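Local coordinates for MtVAO615 (Myceliophthora thermophila, PDB 6F72), which is probably a secreted oxidoreductase that carries one bicovalently bound FAD and reacts rapidly with molecular oxygen once reduced, its substrate being still unidentified, at residues L435-I439 with M505-T510; H53-P59 with Y123-N129; G283-A287 with L539-K543; M173-T179 with K196-E202. All coordinates share one frame; numbering follows the deposited sequence.

Overall arrangement
Interactions 2, 4, 3 and 1 open in that order along the chain. Interaction 1 is nested inside the long loop that interaction 3 closes. Interactions 2 and 4 touch where Asn-129 meets Asn-175, and their centres lie about 19 Å apart. Strand 169-172 joins them: it pairs with strand 126-129 and runs on into segment 173-179. Interaction 4 then leads into the antiparallel sheet that holds strands 193-198 and 288-298. Segment 283-287 of interaction 3 lies just ahead of strand 288-298. Interactions 3 and 4 border the FAD site, their nearest atoms about 8 Å apart. Interactions 1 and 2 lie at glycan-bearing sites on opposite sides of the chain's centre, about 41 Å apart between centres.

Interaction 1 of 4, residues L435-I439 with M505-T510; sequences LFRNI and MMDAAT. With NAG (2-acetamido-2-deoxy-beta-D-glucopyranose), chain G.
Leu-435 reaches from helix 426-439 across to Met-505, Met-506 and Ala-509. Its CB sits 3.7 Å from the CB of Ala-509 and also borders the acetamide methyl of the sugar. CG follows over the same alanine methyl. The two methyls then part. CD1 lies 3.8 Å from CG of Met-505 and also meets CA and CG of Met-506. CD2 rests between CA of Met-506 and the methyl of Ala-509. With chi1 at 172°, CG lies opposite the backbone N, and this carries both methyls across to the other helix.

The contact is a helix-helix packing without hydrogen bonds between the segments. Both helices lie on the seven-stranded antiparallel sheet, where Ile-439 and Met-506 both touch Pro-478 of strand 472-480.

Met-505 runs extended to SD and bends at chi3 (79°). The bend sets its CE 3.8 Å from CB of Asn-438 and near CG1 of Ile-439. Ile-439 CD1 meets CG of Met-506 at 4.0 Å, the two side chains crossing at about a right angle. Asn-438 carries an N-linked glycan through ND2. The sugar folds back over the contact, with its O7 3.5 Å from CG of Met-505.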
# COMPACT_ATOMS: atom_id res chain seq x y z
N LEU A 435 -23.28 -7.44 3.75
CA LEU A 435 -22.11 -6.77 4.35
C LEU A 435 -21.92 -5.35 3.82
O LEU A 435 -21.74 -4.40 4.60
CB LEU A 435 -20.82 -7.58 4.14
CG LEU A 435 -19.48 -6.94 4.54
CD1 LEU A 435 -19.40 -6.68 6.04
CD2 LEU A 435 -18.30 -7.78 4.05
N PHE A 436 -21.99 -5.21 2.50
CA PHE A 436 -21.83 -3.93 1.80
C PHE A 436 -22.92 -2.92 2.17
O PHE A 436 -22.65 -1.72 2.23
CB PHE A 436 -21.82 -4.17 0.28
CG PHE A 436 -20.50 -4.69 -0.25
CD1 PHE A 436 -19.58 -5.35 0.58
CD2 PHE A 436 -20.20 -4.55 -1.61
CE1 PHE A 436 -18.37 -5.84 0.07
CE2 PHE A 436 -18.99 -5.03 -2.12
CZ PHE A 436 -18.09 -5.68 -1.28
N ARG A 437 -24.14 -3.42 2.40
CA ARG A 437 -25.26 -2.61 2.89
C ARG A 437 -24.97 -2.06 4.27
O ARG A 437 -25.15 -0.87 4.51
CB ARG A 437 -26.57 -3.41 2.95
CG ARG A 437 -27.10 -3.93 1.64
CD ARG A 437 -28.33 -4.78 1.94
NE ARG A 437 -29.56 -4.02 1.78
CZ ARG A 437 -30.55 -4.33 0.93
NH1 ARG A 437 -30.48 -5.41 0.16
NH2 ARG A 437 -31.62 -3.56 0.87
N ASN A 438 -24.53 -2.94 5.18
CA ASN A 438 -24.14 -2.57 6.55
C ASN A 438 -23.03 -1.49 6.62
O ASN A 438 -23.15 -0.52 7.39
CB ASN A 438 -23.73 -3.81 7.35
CG ASN A 438 -24.92 -4.70 7.72
OD1 ASN A 438 -26.04 -4.51 7.23
ND2 ASN A 438 -24.67 -5.67 8.61
N ILE A 439 -21.99 -1.65 5.81
CA ILE A 439 -20.88 -0.68 5.72
C ILE A 439 -21.39 0.66 5.17
O ILE A 439 -20.98 1.73 5.66
CB ILE A 439 -19.68 -1.19 4.88
CG1 ILE A 439 -19.09 -2.48 5.50
CG2 ILE A 439 -18.60 -0.11 4.77
CD1 ILE A 439 -18.19 -3.30 4.58
N MET A 505 -16.55 -7.95 11.26
CA MET A 505 -17.84 -8.06 10.56
C MET A 505 -17.58 -8.44 9.11
O MET A 505 -18.24 -9.32 8.57
CB MET A 505 -18.67 -6.78 10.64
CG MET A 505 -19.95 -6.83 9.80
SD MET A 505 -21.08 -5.43 9.94
CE MET A 505 -20.28 -4.21 8.90
N MET A 506 -16.61 -7.75 8.49
CA MET A 506 -16.17 -8.04 7.12
C MET A 506 -15.67 -9.47 6.98
O MET A 506 -15.99 -10.15 6.00
CB MET A 506 -15.06 -7.06 6.69
CG MET A 506 -15.53 -5.62 6.50
SD MET A 506 -14.20 -4.41 6.60
CE MET A 506 -13.18 -4.95 5.22
N ASP A 507 -14.88 -9.92 7.97
CA ASP A 507 -14.28 -11.26 7.98
C ASP A 507 -15.33 -12.35 8.00
O ASP A 507 -15.33 -13.25 7.16
CB ASP A 507 -13.36 -11.43 9.20
CG ASP A 507 -12.08 -10.62 9.11
OD1 ASP A 507 -11.86 -9.89 8.11
OD2 ASP A 507 -11.29 -10.73 10.07
N ALA A 508 -16.24 -12.26 8.96
CA ALA A 508 -17.33 -13.22 9.15
C ALA A 508 -18.26 -13.32 7.93
O ALA A 508 -18.78 -14.42 7.64
CB ALA A 508 -18.12 -12.87 10.41
N ALA A 509 -18.46 -12.20 7.23
CA ALA A 509 -19.34 -12.19 6.04
C ALA A 509 -18.74 -12.84 4.79
O ALA A 509 -19.45 -13.04 3.79
CB ALA A 509 -19.80 -10.79 5.72
N THR A 510 -17.44 -13.16 4.85
CA THR A 510 -16.72 -13.66 3.68
C THR A 510 -15.74 -14.82 4.03
O THR A 510 -14.52 -14.64 3.95
CB THR A 510 -15.98 -12.51 2.95
OG1 THR A 510 -15.22 -11.75 3.90
CG2 THR A 510 -16.96 -11.59 2.19
C1 NAG G . -25.63 -6.62 9.11
C2 NAG G . -24.84 -7.91 9.44
C3 NAG G . -25.49 -8.80 10.52
C4 NAG G . -26.17 -8.00 11.65
C5 NAG G . -27.13 -6.98 11.02
C6 NAG G . -27.93 -6.18 12.04
C7 NAG G . -23.47 -8.97 7.65
C8 NAG G . -23.57 -9.73 6.36
N2 NAG G . -24.66 -8.65 8.20
O3 NAG G . -24.52 -9.67 11.11
O4 NAG G . -26.83 -8.88 12.58
O5 NAG G . -26.34 -6.07 10.23
O6 NAG G . -27.08 -5.25 12.72
O7 NAG G . -22.39 -8.67 8.13

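Interaction 2 of 4, residues H53-P59 with Y123-N129; sequences HLIATVP and YPSYVVN. With NAG (2-acetamido-2-deoxy-beta-D-glucopyranose), chain D; NAG (2-acetamido-2-deoxy-beta-D-glucopyranose), chain B.
Thr-57 OG1 donates to the carbonyl O of Pro-124 at 2.6 Å, coming from above the carbonyl plane. Thr-57 N also bonds to Ser-125 O, nearly straight at 174°. One residue thus grips two successive carbonyls. With chi1 at -54°, OG1 stands beside its own backbone N, so both donors face segment 123-129. Further along, the strands pair antiparallel. Ile-55 and Val-127 form a hydrogen-bonded pair: Val-127 N reaches Ile-55 O at 2.8 Å, and Ile-55 N returns a bond to Val-127 O. Asn-129 N closes this end on His-53 O.

Asn-129 ND2 carries an N-linked glycan, and His-53 NE2 meets O6 of that sugar at 2.6 Å, near the plane of the ring. An alanine in place of His-53 would probably leave this O6 without its ring partner and the sugar freer to turn.

Packing fills the rest. Leu-54 CD2 lies 3.8 Å from CD1 of Tyr-126, on the same side of the sheet as Ala-56, whose CB approaches CE1 of that ring. On the other side CB of Ile-55 faces CB of Val-127 at 4.1 Å. Pro-59 CG touches CD2 of Tyr-123, whose OH is bonded to Asp-97.

Strand 54-56 is at one edge of a four-stranded mixed sheet. Strand 126-129 lies between it and strand 169-172, and helix 40-49 packs on Leu-54 and stacks Trp-43 against the Tyr-126 ring.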
# COMPACT_ATOMS: atom_id res chain seq x y z
N HIS A 53 24.66 12.65 5.24
CA HIS A 53 23.29 12.21 4.90
C HIS A 53 22.40 11.80 6.08
O HIS A 53 21.33 11.20 5.89
CB HIS A 53 23.33 11.13 3.80
CG HIS A 53 23.66 11.67 2.44
ND1 HIS A 53 24.96 11.87 2.02
CD2 HIS A 53 22.87 12.09 1.42
CE1 HIS A 53 24.96 12.37 0.80
NE2 HIS A 53 23.70 12.52 0.41
N LEU A 54 22.84 12.12 7.30
CA LEU A 54 21.96 12.07 8.48
C LEU A 54 21.15 13.36 8.59
O LEU A 54 21.69 14.47 8.41
CB LEU A 54 22.75 11.82 9.77
CG LEU A 54 22.01 11.39 11.04
CD1 LEU A 54 21.56 9.93 10.93
CD2 LEU A 54 22.87 11.59 12.28
N ILE A 55 19.86 13.20 8.86
CA ILE A 55 18.91 14.30 9.06
C ILE A 55 18.30 14.15 10.47
O ILE A 55 17.89 13.06 10.84
CB ILE A 55 17.79 14.32 7.98
CG1 ILE A 55 18.37 14.38 6.56
CG2 ILE A 55 16.82 15.49 8.20
CD1 ILE A 55 17.33 14.47 5.46
N ALA A 56 18.29 15.23 11.25
CA ALA A 56 17.48 15.31 12.47
C ALA A 56 16.05 15.60 12.02
O ALA A 56 15.81 16.54 11.26
CB ALA A 56 17.98 16.41 13.41
N THR A 57 15.10 14.76 12.45
CA THR A 57 13.72 14.93 12.03
C THR A 57 13.16 16.28 12.51
O THR A 57 13.27 16.65 13.68
CB THR A 57 12.82 13.78 12.52
OG1 THR A 57 13.39 12.53 12.12
CG2 THR A 57 11.41 13.91 11.97
N VAL A 58 12.62 17.02 11.55
CA VAL A 58 11.84 18.21 11.81
C VAL A 58 10.56 17.97 11.03
O VAL A 58 10.60 18.02 9.79
CB VAL A 58 12.54 19.50 11.32
CG1 VAL A 58 11.66 20.71 11.62
CG2 VAL A 58 13.91 19.64 11.96
N PRO A 59 9.44 17.69 11.74
CA PRO A 59 8.16 17.43 11.08
C PRO A 59 7.75 18.58 10.18
O PRO A 59 8.03 19.72 10.49
CB PRO A 59 7.19 17.24 12.25
CG PRO A 59 8.03 16.64 13.31
CD PRO A 59 9.38 17.33 13.17
N TYR A 123 7.19 9.77 15.07
CA TYR A 123 8.19 10.05 14.04
C TYR A 123 9.56 9.59 14.53
O TYR A 123 9.81 9.66 15.74
CB TYR A 123 8.19 11.55 13.72
CG TYR A 123 7.11 11.98 12.75
CD1 TYR A 123 5.99 11.17 12.51
CD2 TYR A 123 7.19 13.21 12.11
CE1 TYR A 123 4.99 11.57 11.63
CE2 TYR A 123 6.19 13.62 11.23
CZ TYR A 123 5.11 12.79 10.99
OH TYR A 123 4.13 13.18 10.11
N PRO A 124 10.43 9.11 13.61
CA PRO A 124 11.80 8.73 13.99
C PRO A 124 12.61 9.96 14.43
O PRO A 124 12.32 11.05 13.96
CB PRO A 124 12.39 8.19 12.67
CG PRO A 124 11.66 8.97 11.61
CD PRO A 124 10.25 9.12 12.14
N SER A 125 13.59 9.77 15.30
CA SER A 125 14.50 10.85 15.74
C SER A 125 15.46 11.33 14.65
O SER A 125 15.72 12.54 14.53
CB SER A 125 15.31 10.38 16.93
OG SER A 125 14.49 10.16 18.05
N TYR A 126 16.03 10.39 13.89
CA TYR A 126 16.99 10.68 12.82
C TYR A 126 16.67 9.87 11.57
O TYR A 126 16.16 8.74 11.65
CB TYR A 126 18.43 10.36 13.26
CG TYR A 126 18.97 11.30 14.31
CD1 TYR A 126 19.63 12.49 13.94
CD2 TYR A 126 18.82 11.02 15.67
CE1 TYR A 126 20.12 13.36 14.90
CE2 TYR A 126 19.30 11.88 16.64
CZ TYR A 126 19.96 13.04 16.26
OH TYR A 126 20.43 13.87 17.25
N VAL A 127 16.99 10.46 10.42
CA VAL A 127 16.64 9.91 9.11
C VAL A 127 17.91 9.75 8.27
O VAL A 127 18.62 10.74 8.01
CB VAL A 127 15.62 10.83 8.38
CG1 VAL A 127 15.34 10.36 6.96
CG2 VAL A 127 14.32 10.98 9.18
N VAL A 128 18.20 8.51 7.85
CA VAL A 128 19.34 8.24 6.94
C VAL A 128 18.87 8.45 5.50
O VAL A 128 18.06 7.68 4.99
CB VAL A 128 19.92 6.81 7.11
CG1 VAL A 128 21.09 6.59 6.15
CG2 VAL A 128 20.36 6.58 8.54
N ASN A 129 19.38 9.51 4.86
CA ASN A 129 19.03 9.82 3.49
C ASN A 129 19.88 8.93 2.58
O ASN A 129 20.94 9.35 2.09
CB ASN A 129 19.22 11.32 3.22
CG ASN A 129 18.96 11.73 1.78
OD1 ASN A 129 18.48 10.94 0.96
ND2 ASN A 129 19.29 12.99 1.47
C1 NAG D . 19.16 13.58 0.17
C2 NAG D . 18.79 15.07 -0.03
C3 NAG D . 18.72 15.40 -1.52
C4 NAG D . 20.03 15.04 -2.25
C5 NAG D . 20.31 13.55 -2.00
C6 NAG D . 21.62 13.07 -2.65
C7 NAG D . 17.42 15.91 1.85
C8 NAG D . 16.01 16.23 2.27
N2 NAG D . 17.53 15.44 0.60
O3 NAG D . 18.40 16.78 -1.71
O4 NAG D . 19.87 15.25 -3.66
O5 NAG D . 20.34 13.27 -0.59
O6 NAG D . 22.74 13.47 -1.86
O7 NAG D . 18.36 16.07 2.60
C1 NAG B . 25.05 16.15 9.01
C2 NAG B . 24.13 17.22 9.60
C3 NAG B . 23.52 18.06 8.48
C4 NAG B . 24.60 18.72 7.61
C5 NAG B . 25.71 17.74 7.16
C6 NAG B . 27.03 18.49 6.97
C7 NAG B . 23.19 16.23 11.68
C8 NAG B . 21.95 15.62 12.28
N2 NAG B . 23.07 16.62 10.40
O3 NAG B . 22.69 19.08 9.04
O4 NAG B . 23.98 19.34 6.46
O5 NAG B . 26.03 16.69 8.10
O6 NAG B . 27.01 19.22 5.73
O7 NAG B . 24.21 16.35 12.34

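Interaction 3 of 4, residues G283-A287 with L539-K543; sequences GGTFA and LLRVK. With FAD (flavin-adenine dinucleotide), chain E.
Lys-543 starts with CG opposite its backbone N (chi1 168°), bends at chi2 (73°), and then runs straight to NZ, which brings its amine to Thr-285. That threonine turns OG1 away from its own N (chi1 -172°), on the side of its carbonyl. Lys-543 NZ can therefore bond to both oxygens of one residue: the carbonyl O of Thr-285 at 2.7 Å and its OG1 at 2.8 Å. The amine is further held by a salt bridge to Asp-547 and a bond to the carbonyl of Phe-552. Thr-285 OG1 has a second partner in the carbonyl of Val-558. The lysine is buried, and Asp-547 probably offsets its charge.

The contact joins two parts of the VAO-type fold. Segment 283-287 is a loop of the FAD-binding PCMH-type region, and helix 536-546 belongs to the berberine-like region. On its other side the loop meets the cofactor: Gly-284 N lies 3.2 Å from N3A of the FAD adenine, and Ala-287 O lies close to C2A.

Phe-286 points its ring edge at the helix. CE1 is 3.3 Å from the carbonyl O of Leu-539, which lies in the ring plane and also accepts the helix bond from Lys-543 N. CZ touches CD2 of Leu-539 at 3.7 Å. CB of Lys-543 adds a contact with CE1 at 3.8 Å. The methyl CG2 of Thr-285 lies over one ring face, toward the rim.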
# COMPACT_ATOMS: atom_id res chain seq x y z
N GLY A 283 6.74 -5.93 3.43
CA GLY A 283 7.92 -5.07 3.56
C GLY A 283 8.45 -4.89 4.96
O GLY A 283 7.74 -5.13 5.94
N GLY A 284 9.72 -4.48 5.06
CA GLY A 284 10.26 -3.96 6.31
C GLY A 284 10.62 -4.97 7.37
O GLY A 284 10.93 -4.59 8.51
N THR A 285 10.57 -6.25 7.03
CA THR A 285 10.93 -7.27 8.02
C THR A 285 12.06 -8.22 7.63
O THR A 285 12.82 -8.67 8.50
CB THR A 285 9.70 -8.02 8.57
OG1 THR A 285 10.12 -8.86 9.66
CG2 THR A 285 9.02 -8.87 7.51
N PHE A 286 12.19 -8.50 6.33
CA PHE A 286 13.17 -9.50 5.86
C PHE A 286 14.56 -8.95 5.54
O PHE A 286 15.55 -9.60 5.84
CB PHE A 286 12.63 -10.28 4.65
CG PHE A 286 11.40 -11.09 4.96
CD1 PHE A 286 11.47 -12.20 5.83
CD2 PHE A 286 10.17 -10.75 4.40
CE1 PHE A 286 10.34 -12.94 6.12
CE2 PHE A 286 9.03 -11.51 4.69
CZ PHE A 286 9.11 -12.60 5.55
N ALA A 287 14.59 -7.76 4.94
CA ALA A 287 15.82 -7.11 4.45
C ALA A 287 15.49 -5.69 3.96
O ALA A 287 14.32 -5.36 3.74
CB ALA A 287 16.44 -7.93 3.31
N LEU A 539 7.67 -18.37 6.25
CA LEU A 539 8.04 -16.96 6.35
C LEU A 539 8.85 -16.68 7.61
O LEU A 539 9.82 -15.91 7.57
CB LEU A 539 6.79 -16.07 6.27
CG LEU A 539 6.14 -15.97 4.89
CD1 LEU A 539 4.73 -15.42 4.95
CD2 LEU A 539 6.99 -15.17 3.91
N LEU A 540 8.48 -17.33 8.71
CA LEU A 540 9.19 -17.19 9.97
C LEU A 540 10.58 -17.82 9.94
O LEU A 540 11.53 -17.28 10.52
CB LEU A 540 8.36 -17.74 11.14
CG LEU A 540 8.85 -17.44 12.56
CD1 LEU A 540 8.77 -15.94 12.89
CD2 LEU A 540 8.03 -18.25 13.55
N ARG A 541 10.68 -18.97 9.29
CA ARG A 541 11.98 -19.60 9.04
C ARG A 541 12.92 -18.72 8.21
O ARG A 541 14.11 -18.65 8.52
CB ARG A 541 11.81 -20.96 8.39
CG ARG A 541 11.31 -22.03 9.35
CD ARG A 541 11.53 -23.42 8.79
NE ARG A 541 10.80 -23.67 7.55
CZ ARG A 541 9.53 -24.09 7.47
NH1 ARG A 541 8.80 -24.30 8.56
NH2 ARG A 541 8.99 -24.29 6.28
N VAL A 542 12.40 -18.07 7.17
CA VAL A 542 13.20 -17.17 6.34
C VAL A 542 13.63 -15.95 7.18
O VAL A 542 14.80 -15.55 7.15
CB VAL A 542 12.46 -16.70 5.05
CG1 VAL A 542 13.34 -15.76 4.22
CG2 VAL A 542 12.04 -17.88 4.19
N LYS A 543 12.69 -15.39 7.94
CA LYS A 543 12.96 -14.28 8.85
C LYS A 543 14.08 -14.61 9.85
O LYS A 543 14.99 -13.80 10.02
CB LYS A 543 11.67 -13.86 9.59
CG LYS A 543 11.85 -12.92 10.78
CD LYS A 543 12.21 -11.50 10.37
CE LYS A 543 12.04 -10.55 11.54
NZ LYS A 543 12.47 -9.19 11.11
PA FAD E . 5.95 2.94 3.09
O1A FAD E . 5.04 3.30 4.23
O2A FAD E . 7.15 3.81 2.89
O5B FAD E . 6.40 1.41 3.28
C5B FAD E . 5.48 0.39 3.68
C4B FAD E . 6.19 -0.77 4.37
O4B FAD E . 7.20 -1.30 3.51
C3B FAD E . 6.90 -0.39 5.66
O3B FAD E . 6.77 -1.51 6.55
C2B FAD E . 8.36 -0.21 5.27
O2B FAD E . 9.24 -0.53 6.35
C1B FAD E . 8.50 -1.20 4.12
N9A FAD E . 9.46 -0.79 3.07
C8A FAD E . 9.23 0.13 2.11
N7A FAD E . 10.30 0.23 1.28
C5A FAD E . 11.23 -0.63 1.71
C6A FAD E . 12.59 -1.03 1.29
N6A FAD E . 13.16 -0.42 0.22
N1A FAD E . 13.24 -1.97 2.01
C2A FAD E . 12.68 -2.57 3.08
N3A FAD E . 11.43 -2.26 3.52
C4A FAD E . 10.67 -1.32 2.89
N1 FAD E . -2.11 -0.96 -2.51
C2 FAD E . -2.58 -1.72 -3.53
O2 FAD E . -2.31 -2.95 -3.54
N3 FAD E . -3.31 -1.20 -4.54
C4 FAD E . -3.65 0.09 -4.61
O4 FAD E . -4.34 0.53 -5.56
C4X FAD E . -3.18 0.99 -3.54
N5 FAD E . -3.46 2.31 -3.54
C5X FAD E . -3.03 3.14 -2.55
C6 FAD E . -3.34 4.52 -2.58
C7 FAD E . -2.87 5.35 -1.54
C7M FAD E . -3.22 6.83 -1.58
C8 FAD E . -2.03 4.78 -0.42
C8M FAD E . -1.40 5.61 0.69
C9 FAD E . -1.74 3.42 -0.42
C9A FAD E . -2.20 2.58 -1.43
N10 FAD E . -1.88 1.20 -1.42
C10 FAD E . -2.37 0.38 -2.46
C1' FAD E . -1.12 0.63 -0.31
C2' FAD E . 0.32 0.27 -0.52
O2' FAD E . 0.35 -0.92 -1.30
C3' FAD E . 0.88 0.02 0.87
O3' FAD E . 0.54 1.10 1.77
C4' FAD E . 2.39 -0.17 0.84
O4' FAD E . 2.84 -0.64 2.11
C5' FAD E . 3.12 1.10 0.40
O5' FAD E . 4.52 0.94 0.47
P FAD E . 5.47 2.23 0.36
O1P FAD E . 5.03 3.06 -0.81
O2P FAD E . 6.88 1.70 0.48
O3P FAD E . 5.10 3.01 1.73

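Interaction 4 of 4, residues M173-T179 with K196-E202; sequences MHNLKST and KLGAGVE
Two type I beta turns meet here in the FAD-binding domain, one from Met-173 to Leu-176 and one from Gly-198 to Val-201. The second links strand 193-198 to helix 203-212, with Glu-202 at the helix N-cap position. Met-173 and Ala-199 also touch FAD. Gly-200 N bonds to Leu-176 O at 2.9 Å. Gly-198 N bonds to Ser-178 O at 2.8 Å, next to the antiparallel pair Thr-179 and Leu-197. The backbones press together at the glycines: a side chain on Gly-200 would run into the carbonyls of Met-173 and His-174.

Lys-177 bends at chi2 (-88°) and lays its chain along Gly-200. Its NZ bonds to Gly-200 O at 2.8 Å, from above the carbonyl plane. It also makes a salt bridge to OE2 of Glu-202, on the anti lone pair, and another to Glu-205. A methionine in its place would probably leave both carboxylates without this positive partner and Gly-200 O without this donor. His-174, bonded through NE2 to Asn-93, turns its ring edge to the carboxylate of Glu-202. The ring and carboxylate planes stand 71° apart, and CE1 of His-174 lies 3.3 Å from OE2 of Glu-202.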
# COMPACT_ATOMS: atom_id res chain seq x y z
N MET A 173 14.41 5.61 1.96
CA MET A 173 14.73 5.00 0.66
C MET A 173 14.19 5.80 -0.51
O MET A 173 14.45 5.45 -1.67
CB MET A 173 14.13 3.58 0.58
CG MET A 173 14.37 2.72 1.81
SD MET A 173 16.10 2.66 2.31
CE MET A 173 16.73 1.61 1.01
N HIS A 174 13.45 6.86 -0.20
CA HIS A 174 12.71 7.70 -1.16
C HIS A 174 13.50 8.19 -2.37
O HIS A 174 12.93 8.34 -3.46
CB HIS A 174 12.11 8.91 -0.42
CG HIS A 174 11.42 9.90 -1.30
ND1 HIS A 174 10.38 9.57 -2.13
CD2 HIS A 174 11.61 11.23 -1.45
CE1 HIS A 174 9.97 10.65 -2.78
NE2 HIS A 174 10.70 11.67 -2.38
N ASN A 175 14.79 8.43 -2.18
CA ASN A 175 15.61 9.08 -3.19
C ASN A 175 16.40 8.11 -4.07
O ASN A 175 17.17 8.55 -4.90
CB ASN A 175 16.55 10.07 -2.53
CG ASN A 175 15.82 11.14 -1.78
OD1 ASN A 175 15.04 11.90 -2.36
ND2 ASN A 175 16.05 11.19 -0.47
N LEU A 176 16.17 6.81 -3.89
CA LEU A 176 16.80 5.81 -4.74
C LEU A 176 15.92 5.65 -5.97
O LEU A 176 15.07 4.77 -6.02
CB LEU A 176 17.00 4.49 -3.97
CG LEU A 176 18.02 4.59 -2.82
CD1 LEU A 176 18.03 3.34 -1.98
CD2 LEU A 176 19.45 4.92 -3.28
N LYS A 177 16.13 6.53 -6.95
CA LYS A 177 15.21 6.71 -8.08
C LYS A 177 15.68 6.17 -9.44
O LYS A 177 14.99 6.38 -10.45
CB LYS A 177 14.83 8.19 -8.24
CG LYS A 177 14.14 8.82 -7.04
CD LYS A 177 12.64 8.63 -7.11
CE LYS A 177 11.92 9.63 -6.20
NZ LYS A 177 10.60 9.03 -5.83
N SER A 178 16.82 5.48 -9.47
CA SER A 178 17.36 4.90 -10.72
C SER A 178 16.33 4.03 -11.44
O SER A 178 15.55 3.33 -10.80
CB SER A 178 18.61 4.07 -10.44
OG SER A 178 18.20 2.91 -9.72
N THR A 179 16.30 4.14 -12.77
CA THR A 179 15.47 3.27 -13.60
C THR A 179 16.29 2.76 -14.79
O THR A 179 17.03 3.53 -15.44
CB THR A 179 14.20 3.99 -14.11
OG1 THR A 179 14.58 5.08 -14.95
CG2 THR A 179 13.37 4.54 -12.96
N LYS A 196 14.65 -2.47 -14.08
CA LYS A 196 15.27 -2.43 -12.77
C LYS A 196 14.95 -1.06 -12.17
O LYS A 196 15.20 -0.03 -12.81
CB LYS A 196 16.77 -2.66 -12.86
CG LYS A 196 17.46 -2.78 -11.51
CD LYS A 196 18.94 -3.07 -11.68
CE LYS A 196 19.71 -2.68 -10.43
NZ LYS A 196 21.16 -2.98 -10.59
N LEU A 197 14.38 -1.05 -10.97
CA LEU A 197 13.91 0.20 -10.36
C LEU A 197 14.44 0.36 -8.95
O LEU A 197 14.34 -0.56 -8.14
CB LEU A 197 12.37 0.25 -10.34
CG LEU A 197 11.53 0.04 -11.61
CD1 LEU A 197 10.05 0.02 -11.24
CD2 LEU A 197 11.80 1.08 -12.69
N GLY A 198 15.00 1.54 -8.66
CA GLY A 198 15.49 1.83 -7.31
C GLY A 198 14.35 1.84 -6.29
O GLY A 198 13.19 2.05 -6.65
N ALA A 199 14.69 1.61 -5.02
CA ALA A 199 13.72 1.43 -3.95
C ALA A 199 12.72 2.58 -3.72
O ALA A 199 11.63 2.36 -3.20
CB ALA A 199 14.44 1.09 -2.65
N GLY A 200 13.09 3.79 -4.14
CA GLY A 200 12.24 4.98 -3.99
C GLY A 200 11.37 5.29 -5.19
O GLY A 200 10.63 6.27 -5.17
N VAL A 201 11.45 4.48 -6.25
CA VAL A 201 10.64 4.71 -7.46
C VAL A 201 9.14 4.58 -7.11
O VAL A 201 8.71 3.57 -6.52
CB VAL A 201 11.04 3.79 -8.65
CG1 VAL A 201 10.11 3.99 -9.86
CG2 VAL A 201 12.48 4.04 -9.08
N GLU A 202 8.39 5.63 -7.43
CA GLU A 202 6.95 5.70 -7.15
C GLU A 202 6.16 5.34 -8.40
O GLU A 202 6.70 5.37 -9.51
CB GLU A 202 6.57 7.09 -6.63
CG GLU A 202 7.20 7.42 -5.29
CD GLU A 202 6.94 8.84 -4.85
OE1 GLU A 202 5.86 9.09 -4.26
OE2 GLU A 202 7.81 9.70 -5.09
O HOH W 1 9.59 6.94 -2.69
O HOH W 2 17.97 0.89 -11.76